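Local structure of enoyl-CoA hydratase/isomerase family protein (Pseudomonas syringae pv. tomato, 3OT6) at residues R88-L91 / P96-V99; R48-V53 / A192-L197; L146-D149 / A155-R158; Q82-A87 / A222-D227. The protein probably acts on acyl-CoA thioesters as a crotonase-superfamily enzyme, with hydration or isomerisation of an enoyl-CoA double bond the likely reaction. One frame throughout, in Å; residues are numbered along the deposited sequence.

Contact 1: residues R88-L91 / P96-V99; sequences RRML and PIIV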
loop_
_atom_site.group_PDB
_atom_site.type_symbol
_atom_site.label_atom_id
_atom_site.label_comp_id
_atom_site.label_asym_id
_atom_site.label_seq_id
_atom_site.Cartn_x
_atom_site.Cartn_y
_atom_site.Cartn_z
ATOM N N ARG A 88 3.480 -7.108 -4.125
ATOM C CA ARG A 88 4.051 -8.385 -3.807
ATOM C C ARG A 88 5.424 -8.194 -3.091
ATOM O O ARG A 88 5.784 -8.936 -2.193
ATOM C CB ARG A 88 4.207 -9.190 -5.095
ATOM C CG ARG A 88 4.417 -10.647 -4.843
ATOM C CD ARG A 88 5.671 -11.057 -5.501
ATOM N NE ARG A 88 5.893 -12.489 -5.517
ATOM C CZ ARG A 88 6.826 -13.079 -4.776
ATOM N NH1 ARG A 88 7.596 -12.329 -3.989
ATOM N NH2 ARG A 88 6.975 -14.394 -4.820
ATOM N N ARG A 89 6.177 -7.171 -3.442
ATOM C CA ARG A 89 7.485 -7.043 -2.837
ATOM C C ARG A 89 7.281 -6.579 -1.421
ATOM O O ARG A 89 7.936 -7.062 -0.529
ATOM C CB ARG A 89 8.380 -6.068 -3.605
ATOM C CG ARG A 89 9.608 -5.707 -2.842
ATOM C CD ARG A 89 10.427 -4.648 -3.532
ATOM N NE ARG A 89 11.703 -4.549 -2.844
ATOM C CZ ARG A 89 12.677 -3.741 -3.192
ATOM N NH1 ARG A 89 12.542 -2.933 -4.224
ATOM N NH2 ARG A 89 13.787 -3.769 -2.511
HETATM N N MSE A 90 6.316 -5.691 -1.203
HETATM C CA MSE A 90 6.069 -5.191 0.138
HETATM C C MSE A 90 5.623 -6.288 1.060
HETATM O O MSE A 90 5.966 -6.295 2.236
HETATM C CB MSE A 90 5.027 -4.068 0.137
HETATM C CG MSE A 90 5.548 -2.777 -0.421
HETATM SE SE MSE A 90 4.165 -1.414 -0.764
HETATM C CE MSE A 90 3.591 -0.931 1.063
ATOM N N LEU A 91 4.826 -7.203 0.549
ATOM C CA LEU A 91 4.299 -8.292 1.385
ATOM C C LEU A 91 5.377 -9.337 1.622
ATOM O O LEU A 91 5.248 -10.209 2.492
ATOM C CB LEU A 91 3.098 -8.931 0.724
ATOM C CG LEU A 91 1.829 -8.068 0.760
ATOM C CD1 LEU A 91 0.883 -8.556 -0.336
ATOM C CD2 LEU A 91 1.212 -8.266 2.105
ATOM N N PRO A 96 9.453 -5.405 8.940
ATOM C CA PRO A 96 8.083 -4.989 9.031
ATOM C C PRO A 96 7.824 -3.708 8.229
ATOM O O PRO A 96 8.643 -2.790 8.265
ATOM C CB PRO A 96 7.905 -4.753 10.549
ATOM C CG PRO A 96 8.887 -5.775 11.196
ATOM C CD PRO A 96 10.068 -5.553 10.283
ATOM N N ILE A 97 6.716 -3.658 7.488
ATOM C CA ILE A 97 6.257 -2.432 6.862
ATOM C C ILE A 97 4.984 -1.875 7.535
ATOM O O ILE A 97 3.936 -2.571 7.650
ATOM C CB ILE A 97 6.070 -2.602 5.362
ATOM C CG1 ILE A 97 7.381 -3.072 4.724
ATOM C CG2 ILE A 97 5.676 -1.243 4.709
ATOM C CD1 ILE A 97 7.290 -3.284 3.216
ATOM N N ILE A 98 5.108 -0.632 8.022
ATOM C CA ILE A 98 4.008 0.136 8.580
ATOM C C ILE A 98 3.559 1.098 7.510
ATOM O O ILE A 98 4.379 1.737 6.818
ATOM C CB ILE A 98 4.440 0.918 9.826
ATOM C CG1 ILE A 98 5.050 -0.023 10.861
ATOM C CG2 ILE A 98 3.270 1.634 10.479
ATOM C CD1 ILE A 98 5.692 0.732 12.137
ATOM N N VAL A 99 2.259 1.171 7.307
ATOM C CA VAL A 99 1.734 2.221 6.431
ATOM C C VAL A 99 0.985 3.150 7.345
ATOM O O VAL A 99 0.085 2.710 8.125
ATOM C CB VAL A 99 0.823 1.682 5.277
ATOM C CG1 VAL A 99 0.213 2.864 4.470
ATOM C CG2 VAL A 99 1.646 0.789 4.379
#
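Ile97 meets Met90 near the start of the second segment. It is the first residue of strand 97-100, and its CB points at the end of helix 73-91. CG1 lies anti to the carbonyl carbon (chi1 -57°) and the chain is extended beyond it, which carries CD1 out to the helix. Ile97 CD1 sits 3.4 Å from Met90 O and 3.8 Å from Met90 CA. The same methyl lies 3.9 Å from Met90 CB. The two side chains cross at about a right angle, and Ile97 meets the selenomethionine near its backbone end. Ile98 faces the other way, onto Val193, Ala194 and Leu197 of helix 186-197. Val99 turns to the helix again. It takes the far end of Met90, whose chain bends at its last torsion (chi3 69°). Met90 CE comes to 4.2 Å from Val99 CG2, a looser touch than the one at Ile97. No hydrogen bond crosses, and all three touching residues are buried. Strands 50-54 and 97-100 are parallel neighbours in the sheet. The connection between them includes helix 73-91, which packs back on the second, an elaborated beta-alpha-beta crossover consistent with the crotonase fold.

Contact 2: residues R48-V53 / A192-L197; sequences RAIVIV and AVAAQL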
loop_
_atom_site.group_PDB
_atom_site.type_symbol
_atom_site.label_atom_id
_atom_site.label_comp_id
_atom_site.label_asym_id
_atom_site.label_seq_id
_atom_site.Cartn_x
_atom_site.Cartn_y
_atom_site.Cartn_z
ATOM N N ARG A 48 18.417 -2.592 7.195
ATOM C CA ARG A 48 17.647 -3.509 8.064
ATOM C C ARG A 48 16.582 -2.820 8.875
ATOM O O ARG A 48 16.348 -3.207 10.023
ATOM C CB ARG A 48 18.531 -4.310 9.008
ATOM C CG ARG A 48 19.851 -4.750 8.397
ATOM C CD ARG A 48 20.527 -5.703 9.384
ATOM N NE ARG A 48 20.419 -7.035 8.827
ATOM C CZ ARG A 48 19.719 -8.029 9.353
ATOM N NH1 ARG A 48 19.075 -7.920 10.518
ATOM N NH2 ARG A 48 19.677 -9.154 8.668
ATOM N N ALA A 49 15.891 -1.854 8.275
ATOM C CA ALA A 49 15.064 -0.974 9.078
ATOM C C ALA A 49 13.582 -1.408 9.138
ATOM O O ALA A 49 13.056 -1.960 8.166
ATOM C CB ALA A 49 15.195 0.479 8.539
ATOM N N ILE A 50 12.918 -1.140 10.251
ATOM C CA ILE A 50 11.497 -1.078 10.229
ATOM C C ILE A 50 11.030 0.058 9.267
ATOM O O ILE A 50 11.548 1.192 9.333
ATOM C CB ILE A 50 10.948 -0.908 11.636
ATOM C CG1 ILE A 50 11.228 -2.205 12.399
ATOM C CG2 ILE A 50 9.409 -0.713 11.563
ATOM C CD1 ILE A 50 11.103 -2.089 13.905
ATOM N N VAL A 51 10.124 -0.252 8.329
ATOM C CA VAL A 51 9.751 0.736 7.290
ATOM C C VAL A 51 8.425 1.336 7.675
ATOM O O VAL A 51 7.541 0.626 8.171
ATOM C CB VAL A 51 9.597 0.102 5.883
ATOM C CG1 VAL A 51 8.934 1.101 4.923
ATOM C CG2 VAL A 51 10.997 -0.383 5.292
ATOM N N ILE A 52 8.331 2.664 7.556
ATOM C CA ILE A 52 7.053 3.432 7.660
ATOM C C ILE A 52 6.791 4.127 6.296
ATOM O O ILE A 52 7.549 5.001 5.919
ATOM C CB ILE A 52 7.110 4.536 8.695
ATOM C CG1 ILE A 52 7.219 3.986 10.087
ATOM C CG2 ILE A 52 5.778 5.305 8.707
ATOM C CD1 ILE A 52 7.182 5.140 11.194
ATOM N N VAL A 53 5.752 3.737 5.567
ATOM C CA VAL A 53 5.392 4.391 4.322
ATOM C C VAL A 53 4.284 5.379 4.691
ATOM O O VAL A 53 3.348 5.025 5.404
ATOM C CB VAL A 53 4.850 3.374 3.250
ATOM C CG1 VAL A 53 4.414 4.094 1.962
ATOM C CG2 VAL A 53 5.886 2.333 2.879
ATOM N N ALA A 192 5.497 4.474 17.799
ATOM C CA ALA A 192 5.198 3.619 18.909
ATOM C C ALA A 192 5.017 2.121 18.500
ATOM O O ALA A 192 5.391 1.222 19.264
ATOM C CB ALA A 192 3.967 4.149 19.649
ATOM N N VAL A 193 4.405 1.872 17.325
ATOM C CA VAL A 193 4.258 0.542 16.758
ATOM C C VAL A 193 5.611 0.029 16.288
ATOM O O VAL A 193 5.959 -1.142 16.482
ATOM C CB VAL A 193 3.294 0.558 15.548
ATOM C CG1 VAL A 193 3.323 -0.821 14.809
ATOM C CG2 VAL A 193 1.889 0.862 16.012
ATOM N N ALA A 194 6.378 0.894 15.649
ATOM C CA ALA A 194 7.739 0.552 15.295
ATOM C C ALA A 194 8.521 0.111 16.539
ATOM O O ALA A 194 9.246 -0.889 16.476
ATOM C CB ALA A 194 8.401 1.698 14.639
ATOM N N ALA A 195 8.353 0.825 17.669
ATOM C CA ALA A 195 9.097 0.516 18.868
ATOM C C ALA A 195 8.748 -0.892 19.310
ATOM O O ALA A 195 9.639 -1.629 19.748
ATOM C CB ALA A 195 8.826 1.571 20.006
ATOM N N GLN A 196 7.466 -1.277 19.195
ATOM C CA GLN A 196 7.060 -2.642 19.580
ATOM C C GLN A 196 7.539 -3.701 18.584
ATOM O O GLN A 196 7.784 -4.853 18.959
ATOM C CB GLN A 196 5.545 -2.774 19.813
ATOM C CG GLN A 196 4.975 -1.891 20.961
ATOM C CD GLN A 196 5.619 -2.206 22.338
ATOM O OE1 GLN A 196 6.372 -1.382 22.906
ATOM N NE2 GLN A 196 5.351 -3.426 22.853
ATOM N N LEU A 197 7.675 -3.325 17.312
ATOM C CA LEU A 197 8.184 -4.269 16.307
ATOM C C LEU A 197 9.675 -4.492 16.494
ATOM O O LEU A 197 10.170 -5.607 16.238
ATOM C CB LEU A 197 7.850 -3.874 14.844
ATOM C CG LEU A 197 6.365 -3.885 14.453
ATOM C CD1 LEU A 197 6.122 -2.944 13.270
ATOM C CD2 LEU A 197 5.867 -5.280 14.157
#
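One side chain, Ile50, makes every close contact with Ala194 and Leu197, and its nearest partner is a backbone oxygen. Ile50 CD1 lies 3.4 Å from Ala194 O. The methyl reaches between the two helix residues, which stand almost one turn apart. It is 3.8 Å from Leu197 C and also 3.8 Å from Leu197 CB. The other branch does a separate job: Ile50 CG2 rests 4.0 Å from Ala194 CB. CG1 is anti to the carbonyl carbon (chi1 -68°), while CG2 is anti to the backbone N. CG2 is thus left to the Ala194 methyl, while CD1 lies between Ala194 O and Leu197.

Ala194 presents only a methyl, consistent with the close approach of helix and strand. The CA atoms of Ile50 and Ala194 are 6.5 Å apart. Leu197 offers its CB here, and its outer part packs on Pro96. Ile52, further along the strand, stays looser, with CD1 5.0 Å from Ala194 CB. No hydrogen bond crosses. The contact is mostly apolar, with the Ala194 carbonyl oxygen against the Ile50 methyl.

Just before the strand, helix 31-46 ends in a Schellman motif with Arg48 as its C-prime residue. Ile50 faces helix 186-197. Val51 and Val53 face the other way, onto Ala44 and Phe37 of helix 31-46. Ile98 of the adjoining parallel strand packs on helix 186-197 as well. Helices on both faces of a mainly parallel sheet are a feature of the crotonase fold.

Contact 3: residues L146-D149 / A155-R158; sequences LARD and AFNR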
loop_
_atom_site.group_PDB
_atom_site.type_symbol
_atom_site.label_atom_id
_atom_site.label_comp_id
_atom_site.label_asym_id
_atom_site.label_seq_id
_atom_site.Cartn_x
_atom_site.Cartn_y
_atom_site.Cartn_z
ATOM N N LEU A 146 -5.360 -9.062 -3.322
ATOM C CA LEU A 146 -4.902 -8.291 -2.165
ATOM C C LEU A 146 -6.056 -7.978 -1.255
ATOM O O LEU A 146 -5.917 -7.997 -0.045
ATOM C CB LEU A 146 -4.266 -6.980 -2.596
ATOM C CG LEU A 146 -2.931 -7.030 -3.388
ATOM C CD1 LEU A 146 -2.608 -5.638 -3.960
ATOM C CD2 LEU A 146 -1.828 -7.461 -2.509
ATOM N N ALA A 147 -7.222 -7.679 -1.809
ATOM C CA ALA A 147 -8.361 -7.309 -0.956
ATOM C C ALA A 147 -8.920 -8.539 -0.270
ATOM O O ALA A 147 -9.231 -8.527 0.919
ATOM C CB ALA A 147 -9.393 -6.614 -1.728
ATOM N N ARG A 148 -8.932 -9.646 -0.995
ATOM C CA ARG A 148 -9.510 -10.861 -0.469
ATOM C C ARG A 148 -8.772 -11.300 0.758
ATOM O O ARG A 148 -9.368 -11.812 1.695
ATOM C CB ARG A 148 -9.500 -11.975 -1.513
ATOM C CG ARG A 148 -10.443 -13.126 -1.098
ATOM C CD ARG A 148 -10.307 -14.410 -1.939
ATOM N NE ARG A 148 -10.299 -14.198 -3.396
ATOM C CZ ARG A 148 -11.412 -14.117 -4.122
ATOM N NH1 ARG A 148 -12.649 -14.250 -3.516
ATOM N NH2 ARG A 148 -11.276 -13.912 -5.450
ATOM N N ASP A 149 -7.465 -11.103 0.751
ATOM C CA ASP A 149 -6.640 -11.693 1.751
ATOM C C ASP A 149 -6.680 -10.882 3.011
ATOM O O ASP A 149 -6.428 -11.450 4.065
ATOM C CB ASP A 149 -5.164 -11.846 1.262
ATOM C CG ASP A 149 -4.362 -12.806 2.156
ATOM O OD1 ASP A 149 -4.737 -14.014 2.183
ATOM O OD2 ASP A 149 -3.431 -12.359 2.878
ATOM N N ALA A 155 -17.055 -7.001 4.335
ATOM C CA ALA A 155 -16.615 -5.701 3.819
ATOM C C ALA A 155 -16.005 -5.909 2.442
ATOM O O ALA A 155 -16.046 -4.998 1.620
ATOM C CB ALA A 155 -15.608 -5.045 4.745
ATOM N N PHE A 156 -15.453 -7.093 2.177
ATOM C CA PHE A 156 -14.757 -7.365 0.899
ATOM C C PHE A 156 -15.607 -7.223 -0.402
ATOM O O PHE A 156 -15.167 -6.543 -1.316
ATOM C CB PHE A 156 -14.126 -8.747 0.963
ATOM C CG PHE A 156 -13.639 -9.276 -0.351
ATOM C CD1 PHE A 156 -12.443 -8.807 -0.913
ATOM C CD2 PHE A 156 -14.330 -10.305 -0.984
ATOM C CE1 PHE A 156 -11.958 -9.302 -2.150
ATOM C CE2 PHE A 156 -13.869 -10.847 -2.231
ATOM C CZ PHE A 156 -12.650 -10.341 -2.808
ATOM N N ASN A 157 -16.775 -7.870 -0.514
ATOM C CA ASN A 157 -17.647 -7.660 -1.664
ATOM C C ASN A 157 -18.108 -6.150 -1.682
ATOM O O ASN A 157 -18.290 -5.547 -2.737
ATOM C CB ASN A 157 -18.830 -8.600 -1.605
ATOM C CG ASN A 157 -19.818 -8.211 -0.497
ATOM O OD1 ASN A 157 -20.874 -7.622 -0.773
ATOM N ND2 ASN A 157 -19.424 -8.410 0.746
ATOM N N ARG A 158 -18.251 -5.507 -0.531
ATOM C CA ARG A 158 -18.767 -4.147 -0.577
ATOM C C ARG A 158 -17.674 -3.239 -1.084
ATOM O O ARG A 158 -17.896 -2.316 -1.881
ATOM C CB ARG A 158 -19.303 -3.714 0.768
ATOM C CG ARG A 158 -20.708 -4.282 1.041
ATOM C CD ARG A 158 -21.033 -4.374 2.558
ATOM N NE ARG A 158 -20.607 -3.139 3.155
ATOM C CZ ARG A 158 -20.000 -3.034 4.327
ATOM N NH1 ARG A 158 -19.779 -4.093 5.086
ATOM N NH2 ARG A 158 -19.632 -1.838 4.732
#
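Phe156 holds CG anti to its own N (chi1 168°), and this throws the ring across the gap onto Ala147 and Arg148. Arg148 also has CG opposite the backbone N, but its chain bends at chi3 (-48°). The bend swings the guanidinium back, so that Phe156 CZ lies over one of its faces, 4.0 Å above the plane and offset toward the rim. The two residues belong to consecutive helices, 141-150 and 153-160. A short turn joins them into a compact helical pair within the crotonase-type domain.

The ring has two kinds of neighbour. Ala147 CB lies in the ring plane at the edge, 3.7 Å from Phe156 CE1. Arg148 CG stands 3.9 Å above one face, displaced toward the rim, so CG overlies one border of the ring. Arg148 CB approaches Phe156 CE1 to 3.7 Å as well.

The guanidinium is tilted against the ring, with 52° between the planes, so the two do not lie flat on each other. Arg148 NH1 comes within 3.8 Å of Phe156 CE2. The charge is met by Glu145, one turn earlier in the same helix, through a salt bridge to Arg148 NH2. Glu145 pairs with the polar end, while CB and CG lie against the ring.

The ring runs from the buried Ala147 to the exposed Arg148, from interior to surface. Its closest approach is to the backbone: Phe156 CE1 lies 3.3 Å from Arg148 N and 3.4 Å from Arg148 CA.

Contact 4: residues Q82-A87 / A222-D227; sequences QGSTLA and AAIEQD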
loop_
_atom_site.group_PDB
_atom_site.type_symbol
_atom_site.label_atom_id
_atom_site.label_comp_id
_atom_site.label_asym_id
_atom_site.label_seq_id
_atom_site.Cartn_x
_atom_site.Cartn_y
_atom_site.Cartn_z
ATOM N N GLN A 82 3.731 -3.294 -12.595
ATOM C CA GLN A 82 4.814 -2.806 -11.734
ATOM C C GLN A 82 4.240 -2.556 -10.369
ATOM O O GLN A 82 4.856 -2.822 -9.351
ATOM C CB GLN A 82 5.353 -1.489 -12.233
ATOM C CG GLN A 82 6.239 -1.409 -13.434
ATOM C CD GLN A 82 6.511 0.167 -13.706
ATOM O OE1 GLN A 82 5.776 0.794 -14.513
ATOM N NE2 GLN A 82 7.514 0.805 -12.966
ATOM N N GLY A 83 3.040 -1.996 -10.331
ATOM C CA GLY A 83 2.452 -1.637 -9.082
ATOM C C GLY A 83 2.057 -2.878 -8.275
ATOM O O GLY A 83 2.186 -2.872 -7.022
ATOM N N SER A 84 1.515 -3.896 -8.957
ATOM C CA SER A 84 1.218 -5.178 -8.325
ATOM C C SER A 84 2.492 -5.908 -7.844
ATOM O O SER A 84 2.471 -6.551 -6.773
ATOM C CB SER A 84 0.511 -6.080 -9.316
ATOM O OG SER A 84 -0.699 -5.463 -9.685
ATOM N N THR A 85 3.571 -5.853 -8.678
ATOM C CA THR A 85 4.888 -6.414 -8.351
ATOM C C THR A 85 5.406 -5.719 -7.069
ATOM O O THR A 85 5.937 -6.408 -6.149
ATOM C CB THR A 85 5.894 -6.201 -9.531
ATOM O OG1 THR A 85 5.500 -6.997 -10.688
ATOM C CG2 THR A 85 7.311 -6.538 -9.124
ATOM N N LEU A 86 5.179 -4.393 -6.969
ATOM C CA LEU A 86 5.549 -3.633 -5.776
ATOM C C LEU A 86 4.710 -4.094 -4.599
ATOM O O LEU A 86 5.246 -4.231 -3.489
ATOM C CB LEU A 86 5.450 -2.097 -5.965
ATOM C CG LEU A 86 5.554 -1.220 -4.711
ATOM C CD1 LEU A 86 7.004 -1.276 -4.105
ATOM C CD2 LEU A 86 5.169 0.250 -4.944
ATOM N N ALA A 87 3.409 -4.340 -4.795
ATOM C CA ALA A 87 2.596 -4.864 -3.674
ATOM C C ALA A 87 3.167 -6.238 -3.196
ATOM O O ALA A 87 3.268 -6.511 -1.998
ATOM C CB ALA A 87 1.059 -4.989 -4.045
ATOM N N ALA A 222 0.812 -15.333 -10.253
ATOM C CA ALA A 222 -0.100 -15.811 -11.264
ATOM C C ALA A 222 -0.973 -14.655 -11.742
ATOM O O ALA A 222 -1.110 -14.452 -12.939
ATOM C CB ALA A 222 -0.979 -16.983 -10.738
ATOM N N ALA A 223 -1.515 -13.880 -10.805
ATOM C CA ALA A 223 -2.402 -12.742 -11.076
ATOM C C ALA A 223 -1.718 -11.702 -11.913
ATOM O O ALA A 223 -2.304 -11.181 -12.846
ATOM C CB ALA A 223 -2.885 -12.100 -9.765
ATOM N N ILE A 224 -0.477 -11.365 -11.557
ATOM C CA ILE A 224 0.262 -10.287 -12.260
ATOM C C ILE A 224 0.314 -10.673 -13.761
ATOM O O ILE A 224 0.094 -9.831 -14.625
ATOM C CB ILE A 224 1.660 -10.029 -11.639
ATOM C CG1 ILE A 224 1.535 -9.265 -10.317
ATOM C CG2 ILE A 224 2.641 -9.360 -12.623
ATOM C CD1 ILE A 224 2.893 -9.255 -9.510
ATOM N N GLU A 225 0.527 -11.961 -14.026
ATOM C CA GLU A 225 0.621 -12.481 -15.387
ATOM C C GLU A 225 -0.717 -12.539 -16.095
ATOM O O GLU A 225 -0.817 -12.088 -17.203
ATOM C CB GLU A 225 1.299 -13.858 -15.412
ATOM C CG GLU A 225 2.468 -13.832 -16.405
ATOM C CD GLU A 225 3.561 -12.795 -15.996
ATOM O OE1 GLU A 225 3.743 -11.765 -16.737
ATOM O OE2 GLU A 225 4.199 -13.004 -14.913
ATOM N N GLN A 226 -1.737 -13.077 -15.435
ATOM C CA GLN A 226 -3.089 -12.992 -15.925
ATOM C C GLN A 226 -3.556 -11.569 -16.237
ATOM O O GLN A 226 -4.309 -11.392 -17.159
ATOM C CB GLN A 226 -4.052 -13.652 -14.946
ATOM C CG GLN A 226 -4.221 -15.106 -15.230
ATOM C CD GLN A 226 -4.974 -15.336 -16.589
ATOM O OE1 GLN A 226 -6.183 -14.975 -16.757
ATOM N NE2 GLN A 226 -4.250 -15.914 -17.560
ATOM N N ASP A 227 -3.133 -10.585 -15.453
ATOM C CA ASP A 227 -3.585 -9.230 -15.594
ATOM C C ASP A 227 -2.919 -8.591 -16.801
ATOM O O ASP A 227 -3.559 -7.838 -17.528
ATOM C CB ASP A 227 -3.310 -8.400 -14.320
ATOM C CG ASP A 227 -4.319 -8.673 -13.186
ATOM O OD1 ASP A 227 -5.434 -9.156 -13.472
ATOM O OD2 ASP A 227 -4.012 -8.395 -12.001
HETATM O O HOH W 1 -1.657 -6.905 -11.668
#
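Ile224 presses its CG1 branch against Ser84, and this is the tight part of the contact. Ile224 CG1 is 3.5 Å from Ser84 CB. With CG1 anti to the carbonyl carbon (chi1 -75°), the branch points to helix 73-91 and CD1 passes on to Thr85. There Ile224 CD1 sits 3.6 Å from Thr85 N and 3.6 Å from Thr85 OG1. The side chains of Thr85 and Ile224 cross at about a right angle.

Thr85 is the solvent side, and less of it is buried here than of Ser84, 25 against 34 Å². The looser touch is that of Ile224 CG2, 4.2 Å from Thr85 OG1. The hydroxyl is bonded to Ala81 O in its own helix, and meets Ile224 by packing alone.

Toward Asp227 the helices do not touch directly. A water bridges them, hydrogen-bonded to Ser84 OG at 2.6 Å and donating to Asp227 OD2 at 2.8 Å. Ser84 OG is also bonded to Val80 O, one turn back.

Asp227 has further work. OD1 takes the N-H of His141 and OD2 that of Ala142, at the start of helix 141-150. Two backbone N-H groups at a helix start would tend to favour a negative carboxylate. The chemistry is therefore divided: an isoleucine packs on a serine and a threonine between helices 73-91 and 202-230, and a bridging water ties Ser84 to a carboxylate that also grips a third helix.

How the contacts relate
Contacts 1 and 4 share helix 73-91: its 82-87 part meets helix 202-230, and its end meets strand 97-100. Their centres are about 15 Å apart. The centre of contact 2 lies about 11 Å from that of contact 1, on neighbouring strand 50-54 of the same sheet. Contacts 2 and 4 lie on opposite sides of the chain's centre. Contact 3 is centred about 17 Å from the centre of contact 4. Leu146 joins it to both helix 73-91 contacts, through Leu91 and Ala87. Contact 1 closes before contact 3 opens. Contact 4 encloses both and crosses contact 2. Contacts 1 and 3 are local; contacts 2 and 4 join parts over 130 residues apart in one crotonase-like domain.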